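Local coordinates for protein DNA polymerase III subunit beta (Helicobacter pylori 26695, PDB 4S3I) that forms a ring-shaped sliding platform on DNA that tethers DNA polymerases and other proteins to the template and makes them processive, at residues A[16-21]-A[231-236]; A[279-284]-A[290-295]. All coordinates share one frame; numbering follows the deposited sequence.

Contact 1. Residues A[16-21]-A[231-236]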
loop_
_atom_site.group_PDB
_atom_site.type_symbol
_atom_site.label_atom_id
_atom_site.label_comp_id
_atom_site.label_asym_id
_atom_site.label_seq_id
_atom_site.Cartn_x
_atom_site.Cartn_y
_atom_site.Cartn_z
ATOM N N LEU A 16 1.628 -21.862 -3.718
ATOM C CA LEU A 16 2.372 -21.334 -2.573
ATOM C C LEU A 16 1.786 -20.019 -2.063
ATOM O O LEU A 16 1.778 -19.752 -0.852
ATOM C CB LEU A 16 3.844 -21.157 -2.920
ATOM C CG LEU A 16 4.599 -22.454 -3.165
ATOM C CD1 LEU A 16 6.035 -22.153 -3.550
ATOM C CD2 LEU A 16 4.549 -23.357 -1.935
ATOM N N ARG A 17 1.288 -19.200 -2.980
ATOM C CA ARG A 17 0.699 -17.927 -2.565
ATOM C C ARG A 17 -0.506 -18.129 -1.650
ATOM O O ARG A 17 -0.625 -17.472 -0.611
ATOM C CB ARG A 17 0.351 -17.049 -3.773
ATOM C CG ARG A 17 1.587 -16.398 -4.397
ATOM C CD ARG A 17 1.266 -15.262 -5.382
ATOM N NE ARG A 17 2.484 -14.833 -6.071
ATOM C CZ ARG A 17 3.438 -14.079 -5.523
ATOM N NH1 ARG A 17 3.325 -13.649 -4.269
ATOM N NH2 ARG A 17 4.511 -13.756 -6.228
ATOM N N TYR A 18 -1.379 -19.056 -2.021
ATOM C CA TYR A 18 -2.548 -19.348 -1.206
ATOM C C TYR A 18 -2.172 -19.862 0.163
ATOM O O TYR A 18 -2.882 -19.622 1.136
ATOM C CB TYR A 18 -3.406 -20.403 -1.882
ATOM C CG TYR A 18 -4.206 -19.900 -3.053
ATOM C CD1 TYR A 18 -5.082 -18.832 -2.912
ATOM C CD2 TYR A 18 -4.117 -20.525 -4.291
ATOM C CE1 TYR A 18 -5.841 -18.381 -3.987
ATOM C CE2 TYR A 18 -4.866 -20.088 -5.367
ATOM C CZ TYR A 18 -5.724 -19.017 -5.210
ATOM O OH TYR A 18 -6.468 -18.592 -6.287
ATOM N N LEU A 19 -1.063 -20.590 0.231
ATOM C CA LEU A 19 -0.688 -21.271 1.460
ATOM C C LEU A 19 -0.037 -20.357 2.493
ATOM O O LEU A 19 0.055 -20.717 3.667
ATOM C CB LEU A 19 0.231 -22.452 1.140
ATOM C CG LEU A 19 -0.516 -23.648 0.547
ATOM C CD1 LEU A 19 0.473 -24.610 -0.093
ATOM C CD2 LEU A 19 -1.318 -24.377 1.633
ATOM N N GLN A 20 0.406 -19.177 2.064
ATOM C CA GLN A 20 1.160 -18.291 2.955
ATOM C C GLN A 20 0.358 -17.929 4.204
ATOM O O GLN A 20 0.905 -17.863 5.302
ATOM C CB GLN A 20 1.609 -17.035 2.210
ATOM C CG GLN A 20 2.566 -17.330 1.063
ATOM C CD GLN A 20 3.847 -17.990 1.538
ATOM O OE1 GLN A 20 4.588 -17.410 2.339
ATOM N NE2 GLN A 20 4.105 -19.216 1.071
ATOM N N ALA A 21 -0.950 -17.739 4.040
ATOM C CA ALA A 21 -1.786 -17.259 5.138
ATOM C C ALA A 21 -1.946 -18.280 6.248
ATOM O O ALA A 21 -2.446 -17.961 7.329
ATOM C CB ALA A 21 -3.148 -16.826 4.622
ATOM N N GLU A 231 -12.305 -28.474 -6.428
ATOM C CA GLU A 231 -11.422 -29.461 -7.053
ATOM C C GLU A 231 -9.968 -29.296 -6.607
ATOM O O GLU A 231 -9.266 -30.289 -6.400
ATOM C CB GLU A 231 -11.554 -29.472 -8.582
ATOM C CG GLU A 231 -11.228 -30.839 -9.211
ATOM C CD GLU A 231 -12.150 -31.198 -10.376
ATOM O OE1 GLU A 231 -11.633 -31.566 -11.457
ATOM O OE2 GLU A 231 -13.389 -31.122 -10.204
ATOM N N MET A 232 -9.534 -28.049 -6.417
ATOM C CA MET A 232 -8.145 -27.774 -6.030
ATOM C C MET A 232 -7.880 -27.736 -4.509
ATOM O O MET A 232 -6.805 -28.145 -4.051
ATOM C CB MET A 232 -7.647 -26.470 -6.679
ATOM C CG MET A 232 -6.225 -26.087 -6.265
ATOM S SD MET A 232 -5.562 -24.629 -7.112
ATOM C CE MET A 232 -3.981 -24.462 -6.258
ATOM N N HIS A 233 -8.845 -27.250 -3.733
ATOM C CA HIS A 233 -8.605 -26.978 -2.319
ATOM C C HIS A 233 -9.489 -27.746 -1.347
ATOM O O HIS A 233 -10.672 -27.984 -1.616
ATOM C CB HIS A 233 -8.799 -25.489 -2.036
ATOM C CG HIS A 233 -7.930 -24.592 -2.856
ATOM N ND1 HIS A 233 -6.552 -24.620 -2.784
ATOM C CD2 HIS A 233 -8.242 -23.620 -3.745
ATOM C CE1 HIS A 233 -6.056 -23.710 -3.602
ATOM N NE2 HIS A 233 -7.059 -23.086 -4.197
ATOM N N THR A 234 -8.905 -28.119 -0.207
ATOM C CA THR A 234 -9.677 -28.534 0.957
ATOM C C THR A 234 -9.263 -27.615 2.099
ATOM O O THR A 234 -8.112 -27.639 2.537
ATOM C CB THR A 234 -9.417 -29.993 1.357
ATOM O OG1 THR A 234 -9.678 -30.860 0.243
ATOM C CG2 THR A 234 -10.304 -30.397 2.550
ATOM N N PHE A 235 -10.199 -26.793 2.559
ATOM C CA PHE A 235 -9.970 -25.859 3.644
ATOM C C PHE A 235 -10.747 -26.346 4.843
ATOM O O PHE A 235 -11.862 -26.878 4.694
ATOM C CB PHE A 235 -10.489 -24.483 3.228
ATOM C CG PHE A 235 -10.603 -23.494 4.361
ATOM C CD1 PHE A 235 -9.572 -22.605 4.614
ATOM C CD2 PHE A 235 -11.755 -23.431 5.152
ATOM C CE1 PHE A 235 -9.672 -21.670 5.647
ATOM C CE2 PHE A 235 -11.864 -22.508 6.188
ATOM C CZ PHE A 235 -10.815 -21.621 6.437
ATOM N N PHE A 236 -10.181 -26.173 6.034
ATOM C CA PHE A 236 -10.948 -26.379 7.259
ATOM C C PHE A 236 -10.708 -25.273 8.283
ATOM O O PHE A 236 -9.669 -24.607 8.280
ATOM C CB PHE A 236 -10.656 -27.737 7.887
ATOM C CG PHE A 236 -9.434 -27.750 8.771
ATOM C CD1 PHE A 236 -9.537 -27.486 10.136
ATOM C CD2 PHE A 236 -8.182 -28.040 8.237
ATOM C CE1 PHE A 236 -8.400 -27.488 10.957
ATOM C CE2 PHE A 236 -7.051 -28.063 9.045
ATOM C CZ PHE A 236 -7.160 -27.779 10.406
#
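Tyr18 and His233 meet as a T-shaped aromatic pair in which the imidazole turns its edge to the face of the phenol ring. The ring planes stand at 78° and the centroids are 5.0 Å apart. The approach is off-centre: His233 NE2 lies over one face of Tyr18 but toward its rim, 3.9 Å from Tyr18 CE2, while His233 CE1 comes to 3.8 Å from Tyr18 CD2. Both side chains reach out in the same way, each CG anti to its own carbonyl carbon (chi1 -75° in Tyr18, -57° in His233), and they cross at about a right angle.

The two rings come from different modules of the chain. Tyr18 sits on helix 9-19, in the N-terminal domain, and His233 on strand 233-238, in the central one, where that strand pairs with strand 53-60 and carries a sheet across the domain boundary. The contact thus adds a side-chain link beside a continuous sheet, and Leu212 of helix 203-212 also touches Tyr18.

His233 has further partners. Its ND1 is hydrogen-bonded to Ser57 OG, which helps to fix the rotation of the imidazole, and Met232 CG lies over one face of the ring. The Met232 chain is extended through all three torsions, and this carries its methyl group to Tyr18, where Met232 CE makes a loose apolar contact of 4.4 Å with Tyr18 CD2.

Contact 2. Residues A[279-284]-A[290-295]; sequences TIKLTL and LFESLD
Lys281 and Glu292 exchange two backbone hydrogen bonds, Lys281 N to Glu292 O at 2.7 Å and Glu292 N to Lys281 O at 3.0 Å. Thr283 and Leu290 form the next hydrogen-bonded pair, both bonds being nearly straight at 171° and 166°. Beyond the regular pairing, Leu294 N donates to Thr279 O, and Thr279 N reaches Asp295 OD1 at 2.9 Å from above the carboxylate plane. Asp295 CG is placed between its backbone N and carbonyl carbon (chi1 65°), which brings the carboxylate back to strand 279-284; its OD2 is bonded to Ser278 OG.

On the face carrying Lys281, Thr283, Leu290 and Glu292, a water bridges Lys281 O and Glu292 OE1, while Thr283 OG1 bonds His319 ND1. Lys281 and Glu292 run side by side in the same direction, yet their opposite charges do not pair directly, Lys281 NZ staying 4.3 Å from Glu292 OE1. Leu290 leans across Thr283, its CB 3.8 Å from Thr283 CB.

The other face is apolar. Leu282 CD1 sits over one face of the Phe291 ring, displaced toward the rim, in a CH-pi contact 4.2 Å from the centroid. Leu282 CG lies opposite its backbone N, with chi1 and chi2 together swinging CD1 over the ring face. Phe291 and Ile280 also touch helix 263-273, and Phe266 meets Phe291 edge-to-face. Strands 301-307 and 318-323 flank the pair, making this antiparallel beta hairpin the centre of a four-stranded sheet packed on a helix in the C-terminal domain of the DNA polymerase III beta subunit.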
loop_
_atom_site.group_PDB
_atom_site.type_symbol
_atom_site.label_atom_id
_atom_site.label_comp_id
_atom_site.label_asym_id
_atom_site.label_seq_id
_atom_site.Cartn_x
_atom_site.Cartn_y
_atom_site.Cartn_z
ATOM N N THR A 279 -19.974 11.335 13.399
ATOM C CA THR A 279 -21.429 11.225 13.454
ATOM C C THR A 279 -22.086 12.365 12.676
ATOM O O THR A 279 -21.532 13.464 12.539
ATOM C CB THR A 279 -21.959 11.205 14.902
ATOM O OG1 THR A 279 -21.610 12.430 15.541
ATOM C CG2 THR A 279 -21.375 10.026 15.691
ATOM N N ILE A 280 -23.277 12.091 12.178
ATOM C CA ILE A 280 -23.958 12.992 11.266
ATOM C C ILE A 280 -25.424 13.127 11.657
ATOM O O ILE A 280 -26.077 12.138 11.997
ATOM C CB ILE A 280 -23.855 12.442 9.820
ATOM C CG1 ILE A 280 -22.451 12.685 9.254
ATOM C CG2 ILE A 280 -24.902 13.068 8.902
ATOM C CD1 ILE A 280 -22.206 11.962 7.933
ATOM N N LYS A 281 -25.940 14.350 11.621
ATOM C CA LYS A 281 -27.375 14.562 11.765
ATOM C C LYS A 281 -28.051 14.551 10.393
ATOM O O LYS A 281 -27.788 15.427 9.545
ATOM C CB LYS A 281 -27.642 15.892 12.469
ATOM C CG LYS A 281 -29.115 16.232 12.640
ATOM C CD LYS A 281 -29.247 17.570 13.366
ATOM C CE LYS A 281 -30.689 18.032 13.441
ATOM N NZ LYS A 281 -30.780 19.374 14.096
ATOM N N LEU A 282 -28.901 13.552 10.167
ATOM C CA LEU A 282 -29.660 13.427 8.922
ATOM C C LEU A 282 -31.056 14.021 9.106
ATOM O O LEU A 282 -31.774 13.663 10.042
ATOM C CB LEU A 282 -29.796 11.952 8.534
ATOM C CG LEU A 282 -30.783 11.618 7.408
ATOM C CD1 LEU A 282 -30.285 12.206 6.090
ATOM C CD2 LEU A 282 -31.017 10.098 7.267
ATOM N N THR A 283 -31.443 14.927 8.220
ATOM C CA THR A 283 -32.778 15.504 8.301
ATOM C C THR A 283 -33.545 15.181 7.043
ATOM O O THR A 283 -33.166 15.612 5.954
ATOM C CB THR A 283 -32.752 17.027 8.459
ATOM O OG1 THR A 283 -32.055 17.390 9.661
ATOM C CG2 THR A 283 -34.187 17.562 8.511
ATOM N N LEU A 284 -34.629 14.426 7.190
ATOM C CA LEU A 284 -35.461 14.082 6.043
ATOM C C LEU A 284 -36.694 14.987 5.966
ATOM O O LEU A 284 -37.420 15.147 6.955
ATOM C CB LEU A 284 -35.872 12.616 6.107
ATOM C CG LEU A 284 -34.708 11.653 5.900
ATOM C CD1 LEU A 284 -35.169 10.232 6.099
ATOM C CD2 LEU A 284 -34.145 11.834 4.498
ATOM N N LEU A 290 -31.084 16.462 4.277
ATOM C CA LEU A 290 -30.074 17.394 4.747
ATOM C C LEU A 290 -29.061 16.611 5.577
ATOM O O LEU A 290 -29.446 15.756 6.368
ATOM C CB LEU A 290 -30.696 18.478 5.638
ATOM C CG LEU A 290 -31.858 19.391 5.216
ATOM C CD1 LEU A 290 -31.498 20.245 4.006
ATOM C CD2 LEU A 290 -33.202 18.647 4.991
ATOM N N PHE A 291 -27.782 16.937 5.439
ATOM C CA PHE A 291 -26.751 16.251 6.212
ATOM C C PHE A 291 -25.892 17.281 6.928
ATOM O O PHE A 291 -25.391 18.204 6.297
ATOM C CB PHE A 291 -25.851 15.417 5.291
ATOM C CG PHE A 291 -26.589 14.433 4.412
ATOM C CD1 PHE A 291 -26.559 13.070 4.694
ATOM C CD2 PHE A 291 -27.274 14.866 3.280
ATOM C CE1 PHE A 291 -27.220 12.149 3.873
ATOM C CE2 PHE A 291 -27.939 13.961 2.451
ATOM C CZ PHE A 291 -27.910 12.598 2.741
ATOM N N GLU A 292 -25.711 17.118 8.240
ATOM C CA GLU A 292 -24.888 18.042 9.024
ATOM C C GLU A 292 -23.934 17.284 9.931
ATOM O O GLU A 292 -24.327 16.312 10.573
ATOM C CB GLU A 292 -25.765 18.956 9.899
ATOM C CG GLU A 292 -26.581 19.994 9.137
ATOM C CD GLU A 292 -27.572 20.749 10.017
ATOM O OE1 GLU A 292 -28.545 20.123 10.495
ATOM O OE2 GLU A 292 -27.378 21.969 10.221
ATOM N N SER A 293 -22.693 17.747 10.004
ATOM C CA SER A 293 -21.714 17.148 10.908
ATOM C C SER A 293 -22.209 17.306 12.339
ATOM O O SER A 293 -22.769 18.343 12.691
ATOM C CB SER A 293 -20.349 17.810 10.746
ATOM O OG SER A 293 -20.412 19.197 11.021
ATOM N N LEU A 294 -22.021 16.275 13.162
ATOM C CA LEU A 294 -22.601 16.266 14.502
ATOM C C LEU A 294 -21.551 16.329 15.614
ATOM O O LEU A 294 -21.639 17.172 16.513
ATOM C CB LEU A 294 -23.519 15.047 14.652
ATOM C CG LEU A 294 -24.412 14.861 15.880
ATOM C CD1 LEU A 294 -25.311 16.069 16.134
ATOM C CD2 LEU A 294 -25.257 13.609 15.682
ATOM N N ASP A 295 -20.555 15.448 15.563
ATOM C CA ASP A 295 -19.529 15.448 16.613
ATOM C C ASP A 295 -18.242 16.130 16.138
ATOM O O ASP A 295 -17.130 15.768 16.545
ATOM C CB ASP A 295 -19.265 14.040 17.183
ATOM C CG ASP A 295 -18.667 13.086 16.163
ATOM O OD1 ASP A 295 -18.708 13.399 14.953
ATOM O OD2 ASP A 295 -18.163 12.013 16.577
HETATM O O HOH W 1 -29.589 17.669 9.149
#

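Contacts 1 and 2 illustrate two scales at which a multidomain ring subunit is put together. Residues 16-21 and 231-236 are more than 200 positions apart in sequence and join the N-terminal and central domains, whereas residues 279-284 and 290-295 are close neighbours on a hairpin inside the C-terminal domain. The centres of the two contacts are 45 Å apart, their nearest atoms about 34 Å, and they lie on opposite sides of the chain's centre without touching. They follow in series along the chain. Contact 1 buries 94 Å² through a few side chains; contact 2 buries 616 Å² and rests largely on backbone pairing.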